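Local structure of eukaryotic Translation Initiation 4E (Schistosoma mansoni, 3HXI) at residues A[15-20]-A[33-38]; A[19-24]-A[61-66]; A[43-48]-A[103-108]. The protein binds the 7-methylguanosine cap of mRNA and a 4E-BP peptide, and as an eIF4E family member probably recruits capped messages for translation. All coordinates share one frame; numbering follows the deposited sequence. Where two conformers were deposited one is given.

Contact 1. Residues A[15-20]-A[33-38]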
loop_
_atom_site.group_PDB
_atom_site.type_symbol
_atom_site.label_atom_id
_atom_site.label_comp_id
_atom_site.label_asym_id
_atom_site.label_seq_id
_atom_site.Cartn_x
_atom_site.Cartn_y
_atom_site.Cartn_z
ATOM N N SER A 15 8.223 6.911 -9.682
ATOM C CA SER A 15 8.087 5.635 -10.366
ATOM C C SER A 15 7.740 4.559 -9.343
ATOM O O SER A 15 8.290 4.552 -8.234
ATOM C CB SER A 15 9.386 5.260 -11.069
ATOM O OG SER A 15 9.207 4.068 -11.799
ATOM N N TRP A 16 6.828 3.670 -9.726
ATOM C CA TRP A 16 6.316 2.601 -8.859
ATOM C C TRP A 16 6.458 1.260 -9.532
ATOM O O TRP A 16 6.366 1.155 -10.760
ATOM C CB TRP A 16 4.825 2.829 -8.532
ATOM C CG TRP A 16 4.552 4.099 -7.840
ATOM C CD1 TRP A 16 4.337 5.317 -8.423
ATOM C CD2 TRP A 16 4.430 4.304 -6.426
ATOM N NE1 TRP A 16 4.133 6.274 -7.461
ATOM C CE2 TRP A 16 4.171 5.681 -6.225
ATOM C CE3 TRP A 16 4.527 3.463 -5.310
ATOM C CZ2 TRP A 16 4.007 6.240 -4.955
ATOM C CZ3 TRP A 16 4.345 4.015 -4.037
ATOM C CH2 TRP A 16 4.098 5.395 -3.871
ATOM N N SER A 17 6.660 0.223 -8.723
ATOM C CA SER A 17 6.644 -1.141 -9.233
ATOM C C SER A 17 5.552 -1.968 -8.557
ATOM O O SER A 17 5.221 -1.747 -7.387
ATOM C CB SER A 17 8.009 -1.791 -9.087
ATOM O OG SER A 17 8.943 -1.107 -9.911
ATOM N N TYR A 18 4.982 -2.891 -9.321
ATOM C CA TYR A 18 3.821 -3.651 -8.888
ATOM C C TYR A 18 4.193 -5.125 -8.860
ATOM O O TYR A 18 4.739 -5.675 -9.837
ATOM C CB TYR A 18 2.675 -3.402 -9.860
ATOM C CG TYR A 18 1.267 -3.632 -9.338
ATOM C CD1 TYR A 18 0.581 -4.806 -9.639
ATOM C CD2 TYR A 18 0.592 -2.642 -8.606
ATOM C CE1 TYR A 18 -0.731 -5.006 -9.207
ATOM C CE2 TYR A 18 -0.720 -2.841 -8.155
ATOM C CZ TYR A 18 -1.373 -4.030 -8.478
ATOM O OH TYR A 18 -2.673 -4.254 -8.069
ATOM N N TYR A 19 3.897 -5.772 -7.742
ATOM C CA TYR A 19 4.307 -7.150 -7.552
ATOM C C TYR A 19 3.143 -8.017 -7.149
ATOM O O TYR A 19 2.206 -7.550 -6.494
ATOM C CB TYR A 19 5.345 -7.251 -6.417
ATOM C CG TYR A 19 6.566 -6.386 -6.551
ATOM C CD1 TYR A 19 7.780 -6.940 -6.934
ATOM C CD2 TYR A 19 6.523 -5.011 -6.254
ATOM C CE1 TYR A 19 8.929 -6.157 -7.046
ATOM C CE2 TYR A 19 7.660 -4.221 -6.364
ATOM C CZ TYR A 19 8.856 -4.798 -6.768
ATOM O OH TYR A 19 9.991 -4.028 -6.883
ATOM N N LEU A 20 3.227 -9.290 -7.539
ATOM C CA LEU A 20 2.332 -10.337 -7.049
ATOM C C LEU A 20 3.089 -11.277 -6.155
ATOM O O LEU A 20 4.164 -11.757 -6.518
ATOM C CB LEU A 20 1.766 -11.154 -8.226
ATOM C CG LEU A 20 1.320 -10.357 -9.454
ATOM C CD1 LEU A 20 0.822 -11.307 -10.548
ATOM C CD2 LEU A 20 0.237 -9.312 -9.108
ATOM N N LEU A 33 7.624 -13.536 -4.588
ATOM C CA LEU A 33 7.325 -12.212 -5.130
ATOM C C LEU A 33 7.775 -12.114 -6.573
ATOM O O LEU A 33 8.873 -12.580 -6.925
ATOM C CB LEU A 33 8.051 -11.135 -4.337
ATOM C CG LEU A 33 7.530 -10.853 -2.940
ATOM C CD1 LEU A 33 8.580 -10.075 -2.149
ATOM C CD2 LEU A 33 6.197 -10.101 -2.981
ATOM N N GLU A 34 6.957 -11.500 -7.415
ATOM C CA GLU A 34 7.437 -11.230 -8.781
ATOM C C GLU A 34 6.953 -9.893 -9.275
ATOM O O GLU A 34 5.809 -9.537 -9.048
ATOM C CB GLU A 34 7.066 -12.354 -9.759
ATOM C CG GLU A 34 5.604 -12.431 -10.151
ATOM C CD GLU A 34 5.219 -13.760 -10.800
ATOM O OE1 GLU A 34 5.921 -14.784 -10.613
ATOM O OE2 GLU A 34 4.191 -13.777 -11.495
ATOM N N LYS A 35 7.848 -9.165 -9.936
ATOM C CA LYS A 35 7.558 -7.820 -10.411
ATOM C C LYS A 35 6.833 -7.908 -11.738
ATOM O O LYS A 35 7.405 -8.367 -12.729
ATOM C CB LYS A 35 8.853 -7.016 -10.594
ATOM C CG LYS A 35 8.615 -5.477 -10.692
ATOM C CD LYS A 35 9.890 -4.698 -11.093
ATOM C CE LYS A 35 10.987 -4.766 -10.038
ATOM N NZ LYS A 35 12.250 -4.145 -10.551
ATOM N N VAL A 36 5.590 -7.455 -11.771
ATOM C CA VAL A 36 4.786 -7.552 -13.000
ATOM C C VAL A 36 4.665 -6.234 -13.767
ATOM O O VAL A 36 4.195 -6.228 -14.902
ATOM C CB VAL A 36 3.395 -8.177 -12.734
ATOM C CG1 VAL A 36 3.541 -9.623 -12.259
ATOM C CG2 VAL A 36 2.583 -7.337 -11.728
ATOM N N ALA A 37 5.088 -5.125 -13.154
ATOM C CA ALA A 37 5.122 -3.828 -13.834
ATOM C C ALA A 37 5.885 -2.759 -13.059
ATOM O O ALA A 37 6.013 -2.835 -11.831
ATOM C CB ALA A 37 3.709 -3.352 -14.171
ATOM N N THR A 38 6.448 -1.808 -13.808
ATOM C CA THR A 38 7.013 -0.567 -13.284
ATOM C C THR A 38 6.387 0.548 -14.113
ATOM O O THR A 38 6.393 0.482 -15.344
ATOM C CB THR A 38 8.563 -0.496 -13.403
ATOM O OG1 THR A 38 9.169 -1.495 -12.572
ATOM C CG2 THR A 38 9.079 0.875 -12.963
HETATM O O HOH W 1 11.554 -1.583 -9.622
#
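Tyr19 and Lys35 run alongside each other in the same direction, with Lys35 CG over one face of the phenol ring. That carbon sits 4.1 Å from the Tyr19 ring centroid and 27° off the ring normal, which meets the criterion for a CH-pi contact. Further out the lysine chain bends at chi3 (-66°), and Lys35 CE lies beside the phenol oxygen, 3.4 Å from Tyr19 OH. On the same face of the sheet Ser17 OG and Thr38 OG1 share a 2.7 Å hydrogen bond whose direction is not settled. A water that accepts from Lys35 NZ also bonds Ser17 OG, joining the ammonium group to the hydroxyl pair.

Strands 11-21 and 33-41 form an antiparallel beta hairpin at one border of the curved eIF4E sheet, and a classic beta bulge interrupts their pairing: Val36 and Ala37 both face Tyr18. Tyr18 O takes a 2.8 Å bond from Val36 N and a weak, longer one from Ala37 N. Meanwhile Tyr18 N donates to Ala37 O at 2.7 Å.

Val36 lies beside two side chains of the other strand. Val36 CG2 is in the plane of the Tyr18 ring at its edge, 3.8 Å from Tyr18 CD1, while Val36 CG1 touches Leu20 CD1 at 3.6 Å, the valine and leucine crossing at about a right angle. Tyr18 directs its hydroxyl away from this hairpin to a hydrogen bond with Trp100.

Contact 2. Residues A[19-24]-A[61-66]. With GTG (7-methyl-guanosine-5'-triphosphate-5'-guanosine), chain C.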
loop_
_atom_site.group_PDB
_atom_site.type_symbol
_atom_site.label_atom_id
_atom_site.label_comp_id
_atom_site.label_asym_id
_atom_site.label_seq_id
_atom_site.Cartn_x
_atom_site.Cartn_y
_atom_site.Cartn_z
ATOM N N TYR A 19 3.897 -5.772 -7.742
ATOM C CA TYR A 19 4.307 -7.150 -7.552
ATOM C C TYR A 19 3.143 -8.017 -7.149
ATOM O O TYR A 19 2.206 -7.550 -6.494
ATOM C CB TYR A 19 5.345 -7.251 -6.417
ATOM C CG TYR A 19 6.566 -6.386 -6.551
ATOM C CD1 TYR A 19 7.780 -6.940 -6.934
ATOM C CD2 TYR A 19 6.523 -5.011 -6.254
ATOM C CE1 TYR A 19 8.929 -6.157 -7.046
ATOM C CE2 TYR A 19 7.660 -4.221 -6.364
ATOM C CZ TYR A 19 8.856 -4.798 -6.768
ATOM O OH TYR A 19 9.991 -4.028 -6.883
ATOM N N LEU A 20 3.227 -9.290 -7.539
ATOM C CA LEU A 20 2.332 -10.337 -7.049
ATOM C C LEU A 20 3.089 -11.277 -6.155
ATOM O O LEU A 20 4.164 -11.757 -6.518
ATOM C CB LEU A 20 1.766 -11.154 -8.226
ATOM C CG LEU A 20 1.320 -10.357 -9.454
ATOM C CD1 LEU A 20 0.822 -11.307 -10.548
ATOM C CD2 LEU A 20 0.237 -9.312 -9.108
ATOM N N PHE A 21 2.524 -11.548 -4.984
ATOM C CA PHE A 21 3.032 -12.594 -4.106
ATOM C C PHE A 21 2.230 -13.874 -4.337
ATOM O O PHE A 21 1.038 -13.910 -4.085
ATOM C CB PHE A 21 2.930 -12.177 -2.622
ATOM C CG PHE A 21 3.364 -13.260 -1.679
ATOM C CD1 PHE A 21 4.680 -13.323 -1.243
ATOM C CD2 PHE A 21 2.474 -14.250 -1.280
ATOM C CE1 PHE A 21 5.099 -14.345 -0.403
ATOM C CE2 PHE A 21 2.883 -15.270 -0.431
ATOM C CZ PHE A 21 4.209 -15.331 -0.012
ATOM N N GLN A 22 2.880 -14.927 -4.814
ATOM C CA GLN A 22 2.175 -16.196 -5.005
ATOM C C GLN A 22 2.932 -17.320 -4.359
ATOM O O GLN A 22 4.049 -17.629 -4.783
ATOM C CB GLN A 22 2.016 -16.488 -6.493
ATOM C CG GLN A 22 1.156 -15.486 -7.258
ATOM C CD GLN A 22 1.308 -15.652 -8.756
ATOM O OE1 GLN A 22 2.370 -15.394 -9.306
ATOM N NE2 GLN A 22 0.243 -16.082 -9.418
ATOM N N PHE A 23 2.344 -17.933 -3.331
ATOM C CA PHE A 23 3.048 -18.982 -2.599
ATOM C C PHE A 23 3.122 -20.260 -3.425
ATOM O O PHE A 23 2.115 -20.730 -3.946
ATOM C CB PHE A 23 2.410 -19.308 -1.245
ATOM C CG PHE A 23 2.844 -20.647 -0.686
ATOM C CD1 PHE A 23 4.100 -20.793 -0.088
ATOM C CD2 PHE A 23 2.016 -21.759 -0.781
ATOM C CE1 PHE A 23 4.523 -22.024 0.409
ATOM C CE2 PHE A 23 2.427 -22.997 -0.282
ATOM C CZ PHE A 23 3.688 -23.124 0.317
ATOM N N ARG A 24 4.331 -20.795 -3.539
ATOM C CA ARG A 24 4.524 -22.169 -3.967
ATOM C C ARG A 24 5.452 -22.854 -2.977
ATOM O O ARG A 24 6.341 -22.211 -2.382
ATOM C CB ARG A 24 5.069 -22.249 -5.399
ATOM C CG ARG A 24 4.052 -21.840 -6.479
ATOM C CD ARG A 24 4.146 -20.345 -6.804
ATOM N NE ARG A 24 5.305 -20.059 -7.649
ATOM C CZ ARG A 24 5.914 -18.876 -7.748
ATOM N NH1 ARG A 24 6.956 -18.755 -8.558
ATOM N NH2 ARG A 24 5.489 -17.810 -7.058
ATOM N N GLY A 61 -4.599 -15.541 0.037
ATOM C CA GLY A 61 -3.163 -15.726 0.249
ATOM C C GLY A 61 -2.268 -15.257 -0.887
ATOM O O GLY A 61 -1.034 -15.362 -0.772
ATOM N N LYS A 62 -2.871 -14.781 -1.987
ATOM C CA LYS A 62 -2.138 -14.177 -3.119
ATOM C C LYS A 62 -2.219 -12.671 -2.946
ATOM O O LYS A 62 -3.311 -12.122 -2.887
ATOM C CB LYS A 62 -2.743 -14.572 -4.463
ATOM C CG LYS A 62 -2.196 -13.754 -5.666
ATOM C CD LYS A 62 -2.654 -14.328 -7.014
ATOM C CE LYS A 62 -2.687 -13.245 -8.098
ATOM N NZ LYS A 62 -2.730 -13.841 -9.473
ATOM N N ASP A 63 -1.075 -12.013 -2.830
ATOM C CA ASP A 63 -1.059 -10.633 -2.372
ATOM C C ASP A 63 -0.553 -9.691 -3.465
ATOM O O ASP A 63 0.155 -10.116 -4.374
ATOM C CB ASP A 63 -0.195 -10.498 -1.104
ATOM C CG ASP A 63 -0.706 -11.346 0.070
ATOM O OD1 ASP A 63 -1.836 -11.833 0.001
ATOM O OD2 ASP A 63 0.025 -11.521 1.080
ATOM N N LEU A 64 -0.918 -8.416 -3.349
ATOM C CA LEU A 64 -0.500 -7.365 -4.267
ATOM C C LEU A 64 0.337 -6.348 -3.490
ATOM O O LEU A 64 -0.060 -5.912 -2.399
ATOM C CB LEU A 64 -1.719 -6.656 -4.852
ATOM C CG LEU A 64 -2.830 -7.530 -5.437
ATOM C CD1 LEU A 64 -4.045 -6.649 -5.822
ATOM C CD2 LEU A 64 -2.299 -8.320 -6.630
ATOM N N TYR A 65 1.490 -5.992 -4.056
ATOM C CA TYR A 65 2.412 -5.014 -3.455
ATOM C C TYR A 65 2.683 -3.907 -4.457
ATOM O O TYR A 65 3.056 -4.199 -5.607
ATOM C CB TYR A 65 3.757 -5.687 -3.109
ATOM C CG TYR A 65 3.750 -6.579 -1.874
ATOM C CD1 TYR A 65 4.342 -6.140 -0.674
ATOM C CD2 TYR A 65 3.151 -7.853 -1.900
ATOM C CE1 TYR A 65 4.334 -6.943 0.469
ATOM C CE2 TYR A 65 3.141 -8.667 -0.762
ATOM C CZ TYR A 65 3.739 -8.201 0.421
ATOM O OH TYR A 65 3.730 -8.974 1.576
ATOM N N MET A 66 2.524 -2.650 -4.040
ATOM C CA MET A 66 2.919 -1.522 -4.900
ATOM C C MET A 66 3.880 -0.608 -4.150
ATOM O O MET A 66 3.501 -0.002 -3.136
ATOM C CB MET A 66 1.720 -0.723 -5.418
ATOM C CG MET A 66 2.138 0.412 -6.388
ATOM S SD MET A 66 0.881 1.664 -6.715
ATOM C CE MET A 66 0.948 2.609 -5.183
HETATM P PA GTG C . 1.788 -12.295 6.242
HETATM O O1A GTG C . 1.394 -12.921 4.932
HETATM O O2A GTG C . 1.875 -10.794 6.416
HETATM O O3A GTG C . 0.924 -12.854 7.475
HETATM P PB GTG C . -0.415 -13.713 7.470
HETATM O O1B GTG C . -1.486 -13.058 6.634
HETATM O O2B GTG C . -0.693 -14.024 8.937
HETATM O O3B GTG C . 0.112 -15.077 6.801
HETATM N N9A GTG C . 7.107 -12.299 5.584
HETATM C C8A GTG C . 6.191 -11.345 5.390
HETATM N N7A GTG C . 6.818 -10.217 4.985
HETATM C C7X GTG C . 6.112 -8.951 4.670
HETATM C C5A GTG C . 8.125 -10.485 4.933
HETATM C C6A GTG C . 9.221 -9.687 4.582
HETATM O O6A GTG C . 9.109 -8.489 4.231
HETATM N N1A GTG C . 10.455 -10.245 4.648
HETATM C C2A GTG C . 10.600 -11.555 5.022
HETATM N N2A GTG C . 11.813 -12.134 5.090
HETATM N N3A GTG C . 9.537 -12.321 5.355
HETATM C C4A GTG C . 8.302 -11.794 5.304
HETATM O O5D GTG C . 3.236 -12.847 6.571
HETATM C C5D GTG C . 3.437 -14.254 6.651
HETATM C C4D GTG C . 4.910 -14.537 6.845
HETATM O O4D GTG C . 5.602 -14.153 5.666
HETATM C C3D GTG C . 5.548 -13.741 7.965
HETATM O O3D GTG C . 5.314 -14.349 9.234
HETATM C C2D GTG C . 7.002 -13.761 7.556
HETATM O O2D GTG C . 7.599 -15.008 7.941
HETATM C C1D GTG C . 6.903 -13.696 6.037
HETATM P PG GTG C . -0.772 -16.328 6.317
HETATM O O1G GTG C . -2.207 -15.982 6.078
HETATM O O2G GTG C . -0.423 -17.517 7.196
HETATM O O5E GTG C . -0.075 -16.591 4.893
HETATM C C5E GTG C . -0.310 -15.700 3.804
HETATM C C4E GTG C . 0.377 -16.220 2.558
HETATM O O4E GTG C . 1.790 -16.232 2.781
HETATM C C3E GTG C . 0.001 -17.653 2.226
HETATM O O3E GTG C . 0.144 -17.805 0.805
HETATM C C2E GTG C . 1.075 -18.493 2.902
HETATM O O2E GTG C . 1.267 -19.771 2.273
HETATM C C1E GTG C . 2.282 -17.584 2.714
HETATM N N9B GTG C . 3.370 -17.680 3.707
HETATM C C8B GTG C . 2.975 -17.378 5.063
HETATM N N7B GTG C . 4.252 -17.509 5.758
HETATM C C5B GTG C . 5.215 -17.808 4.836
HETATM C C6B GTG C . 6.667 -18.043 4.931
HETATM O O6B GTG C . 7.202 -17.964 6.069
HETATM N N1B GTG C . 7.343 -18.350 3.787
HETATM C C2B GTG C . 6.714 -18.426 2.564
HETATM N N2B GTG C . 7.405 -18.723 1.434
HETATM N N3B GTG C . 5.384 -18.217 2.411
HETATM C C4B GTG C . 4.633 -17.904 3.486
HETATM O O HOH W 2 -0.305 -17.109 -2.753
#
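The Phe21 ring meets Gly61 O at its edge, near the ring plane, with Phe21 CD2 3.7 Å from that oxygen. Also in this plane is O3E of the bound cap analogue m7GpppG (GTG), on the ribose of its second, unmethylated guanosine; O4E of the same ribose approaches Phe21 CE2 obliquely at 3.5 Å. One face of the Phe23 ring carries that ribose's O2E, 3.5 Å above the plane and offset toward the rim. The Tyr19 ring receives Tyr65 O at its edge, in plane, while Phe21 CB approaches the Tyr65 ring obliquely.

Tyr19, Phe21 and Tyr65 stand on antiparallel strands 11-21 and 63-68: Tyr19-Tyr65 and Phe21-Asp63 are hydrogen-bonded pairs flanking the non-hydrogen-bonded pair Leu20-Leu64. Phe21 N donates to Asp63 O at 2.8 Å, and Asp63 N returns a 3.1 Å bond to Phe21 O. At this end of the paired strands Phe21, Phe23, Gly61 and Tyr65 line part of the m7GpppG pocket, Tyr65 OH lying 3.9 Å from the cap methyl C7X. Asp63 has its carboxylate held by a salt bridge to Arg129 and a hydrogen bond to Gln127, both of which also bond the ligand.

On the opposite face of the sheet, the CD2 atoms of Leu20 and Leu64 are 3.7 Å apart. Gly61 O accepts the O3E hydroxyl of GTG at 3.1 Å and a hydrogen from a water that in turn accepts from Phe23 N.

Contact 3. Residues A[43-48]-A[103-108]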
loop_
_atom_site.group_PDB
_atom_site.type_symbol
_atom_site.label_atom_id
_atom_site.label_comp_id
_atom_site.label_asym_id
_atom_site.label_seq_id
_atom_site.Cartn_x
_atom_site.Cartn_y
_atom_site.Cartn_z
ATOM N N GLU A 43 -1.246 7.231 -16.968
ATOM C CA GLU A 43 -1.745 6.327 -17.995
ATOM C C GLU A 43 -1.306 4.877 -17.768
ATOM O O GLU A 43 -2.104 3.933 -17.923
ATOM C CB GLU A 43 -1.316 6.809 -19.383
ATOM C CG GLU A 43 -2.018 8.087 -19.855
ATOM C CD GLU A 43 -1.578 9.392 -19.170
ATOM O OE1 GLU A 43 -0.529 9.453 -18.493
ATOM O OE2 GLU A 43 -2.315 10.389 -19.322
ATOM N N ASP A 44 -0.045 4.705 -17.393
ATOM C CA ASP A 44 0.516 3.379 -17.173
ATOM C C ASP A 44 0.074 2.807 -15.822
ATOM O O ASP A 44 -0.076 1.600 -15.694
ATOM C CB ASP A 44 2.039 3.416 -17.283
ATOM C CG ASP A 44 2.516 3.446 -18.723
ATOM O OD1 ASP A 44 1.685 3.243 -19.625
ATOM O OD2 ASP A 44 3.729 3.646 -18.942
ATOM N N PHE A 45 -0.125 3.670 -14.833
ATOM C CA PHE A 45 -0.771 3.259 -13.571
ATOM C C PHE A 45 -2.113 2.540 -13.830
ATOM O O PHE A 45 -2.324 1.394 -13.398
ATOM C CB PHE A 45 -1.013 4.483 -12.673
ATOM C CG PHE A 45 -1.978 4.221 -11.555
ATOM C CD1 PHE A 45 -1.692 3.262 -10.586
ATOM C CD2 PHE A 45 -3.192 4.904 -11.494
ATOM C CE1 PHE A 45 -2.587 3.000 -9.550
ATOM C CE2 PHE A 45 -4.099 4.657 -10.453
ATOM C CZ PHE A 45 -3.795 3.701 -9.482
ATOM N N TRP A 46 -3.019 3.209 -14.541
ATOM C CA TRP A 46 -4.319 2.622 -14.829
ATOM C C TRP A 46 -4.227 1.359 -15.702
ATOM O O TRP A 46 -5.040 0.447 -15.542
ATOM C CB TRP A 46 -5.282 3.637 -15.444
ATOM C CG TRP A 46 -5.820 4.685 -14.478
ATOM C CD1 TRP A 46 -5.776 6.047 -14.632
ATOM C CD2 TRP A 46 -6.497 4.449 -13.238
ATOM N NE1 TRP A 46 -6.370 6.671 -13.555
ATOM C CE2 TRP A 46 -6.833 5.713 -12.693
ATOM C CE3 TRP A 46 -6.847 3.291 -12.526
ATOM C CZ2 TRP A 46 -7.512 5.847 -11.473
ATOM C CZ3 TRP A 46 -7.531 3.430 -11.308
ATOM C CH2 TRP A 46 -7.839 4.698 -10.793
ATOM N N SER A 47 -3.261 1.315 -16.621
ATOM C CA SER A 47 -3.084 0.143 -17.486
ATOM C C SER A 47 -2.659 -1.098 -16.694
ATOM O O SER A 47 -3.118 -2.214 -16.978
ATOM C CB SER A 47 -2.097 0.433 -18.621
ATOM O OG SER A 47 -2.703 1.240 -19.618
ATOM N N VAL A 48 -1.791 -0.912 -15.710
ATOM C CA VAL A 48 -1.426 -1.990 -14.790
ATOM C C VAL A 48 -2.674 -2.573 -14.120
ATOM O O VAL A 48 -2.853 -3.794 -14.091
ATOM C CB VAL A 48 -0.452 -1.520 -13.682
ATOM C CG1 VAL A 48 -0.032 -2.706 -12.802
ATOM C CG2 VAL A 48 0.780 -0.826 -14.285
ATOM N N LEU A 103 -6.728 3.771 -2.314
ATOM C CA LEU A 103 -5.428 3.766 -1.660
ATOM C C LEU A 103 -4.320 4.076 -2.667
ATOM O O LEU A 103 -3.473 4.953 -2.423
ATOM C CB LEU A 103 -5.161 2.450 -0.923
ATOM C CG LEU A 103 -3.928 2.458 0.014
ATOM C CD1 LEU A 103 -4.088 3.511 1.116
ATOM C CD2 LEU A 103 -3.655 1.079 0.599
ATOM N N LEU A 104 -4.338 3.384 -3.800
ATOM C CA LEU A 104 -3.306 3.566 -4.809
ATOM C C LEU A 104 -3.368 4.949 -5.450
ATOM O O LEU A 104 -2.342 5.552 -5.720
ATOM C CB LEU A 104 -3.377 2.449 -5.864
ATOM C CG LEU A 104 -3.198 1.004 -5.377
ATOM C CD1 LEU A 104 -2.942 0.126 -6.585
ATOM C CD2 LEU A 104 -2.092 0.822 -4.294
ATOM N N MET A 105 -4.582 5.472 -5.651
ATOM C CA MET A 105 -4.738 6.836 -6.140
ATOM C C MET A 105 -4.081 7.843 -5.179
ATOM O O MET A 105 -3.354 8.736 -5.606
ATOM C CB MET A 105 -6.203 7.177 -6.393
ATOM C CG MET A 105 -6.728 6.631 -7.732
ATOM S SD MET A 105 -8.341 7.358 -8.163
ATOM C CE MET A 105 -9.386 6.721 -6.856
ATOM N N LEU A 106 -4.326 7.677 -3.885
ATOM C CA LEU A 106 -3.747 8.549 -2.871
ATOM C C LEU A 106 -2.216 8.489 -2.950
ATOM O O LEU A 106 -1.547 9.524 -2.919
ATOM C CB LEU A 106 -4.264 8.157 -1.481
ATOM C CG LEU A 106 -3.584 8.755 -0.239
ATOM C CD1 LEU A 106 -3.588 10.288 -0.235
ATOM C CD2 LEU A 106 -4.209 8.182 1.030
ATOM N N LEU A 107 -1.669 7.285 -3.098
ATOM C CA LEU A 107 -0.210 7.117 -3.156
ATOM C C LEU A 107 0.410 7.642 -4.452
ATOM O O LEU A 107 1.328 8.450 -4.395
ATOM C CB LEU A 107 0.212 5.670 -2.919
ATOM C CG LEU A 107 0.529 5.283 -1.466
ATOM C CD1 LEU A 107 -0.703 5.394 -0.587
ATOM C CD2 LEU A 107 1.124 3.871 -1.386
ATOM N N ILE A 108 -0.074 7.185 -5.604
ATOM C CA ILE A 108 0.567 7.543 -6.888
ATOM C C ILE A 108 0.306 9.014 -7.232
ATOM O O ILE A 108 1.135 9.671 -7.865
ATOM C CB ILE A 108 0.128 6.613 -8.072
ATOM C CG1 ILE A 108 -1.349 6.814 -8.426
ATOM C CG2 ILE A 108 0.441 5.114 -7.777
ATOM C CD1 ILE A 108 -1.516 7.572 -9.763
#
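Ile108 covers one face of the Phe45 ring in a CH-pi contact. Ile108 CG1 stands 3.9 Å from the Phe45 ring centroid and only 3° off the normal, so it sits over the ring centre; the first torsion, which turns this carbon between the backbone N and the carbonyl carbon, brings it there. The other carbons spread across the same ring: Ile108 CD1 reaches Phe45 CD2 at 3.6 Å, and Ile108 CG2 lies near CD1 and CE1 of the phenylalanine.

Further apolar packing comes from the preceding helical turn. Leu104 CB meets the edge of the Phe45 ring near its plane, 3.8 Å from Phe45 CE1, and Met105 CG approaches Phe45 CE2 obliquely at 4.3 Å.

These contacts join helix 42-50 to helix 96-108, two antiparallel-running helices of the eIF4E fold. Their short segments run at 155° to each other with axes 11.9 Å apart at closest approach, and this wide spacing is bridged by side chains, with Phe45 as the main filler. The pair forms part of the surface that holds the 4E-BP peptide here, consistent with the helical side used by other eIF4E proteins: Trp46 NE1 is hydrogen-bonded to the peptide backbone, and apolar peptide side chains pack on Met105 and Ile108. Strands 11-21 and 33-41 lie beside the helices: Tyr18 touches Leu104 and Val48, and Phe39 touches Ile108.

The Met-aromatic contact pairs Trp46 with Met105. Met105 SD lies at the edge of the indole, 3.7 Å from Trp46 CZ2, and its line to the six-membered ring centroid is 79° off the ring normal. Within helix 42-50, Phe45 CE2 covers one face of the same indole, 3.4 Å above its plane and over its centre.

How the contacts relate
Contacts 1 and 2, with centres 10 Å apart, share Tyr19 and Leu20, so strand 11-21 is paired on one side with 33-41 and on the other with 63-68. Toward the cap, Leu33 CD2 touches Phe21 CB at 3.9 Å, and the Leu33 side chain is about 7 Å from GTG, nearest atoms. Contact 3 packs on the sheet face carrying Trp16, Tyr18 and Met66, 12 Å from contact 1 and 18 Å from contact 2, centre to centre. Met66 SD meets Ile108 CG2 at 3.6 Å, and Trp16 CZ2 approaches Leu107 O at 3.5 Å. Contact 2 touches GTG through Phe21 and Gly61, whereas contact 3 bonds the peptide backbone through Trp46.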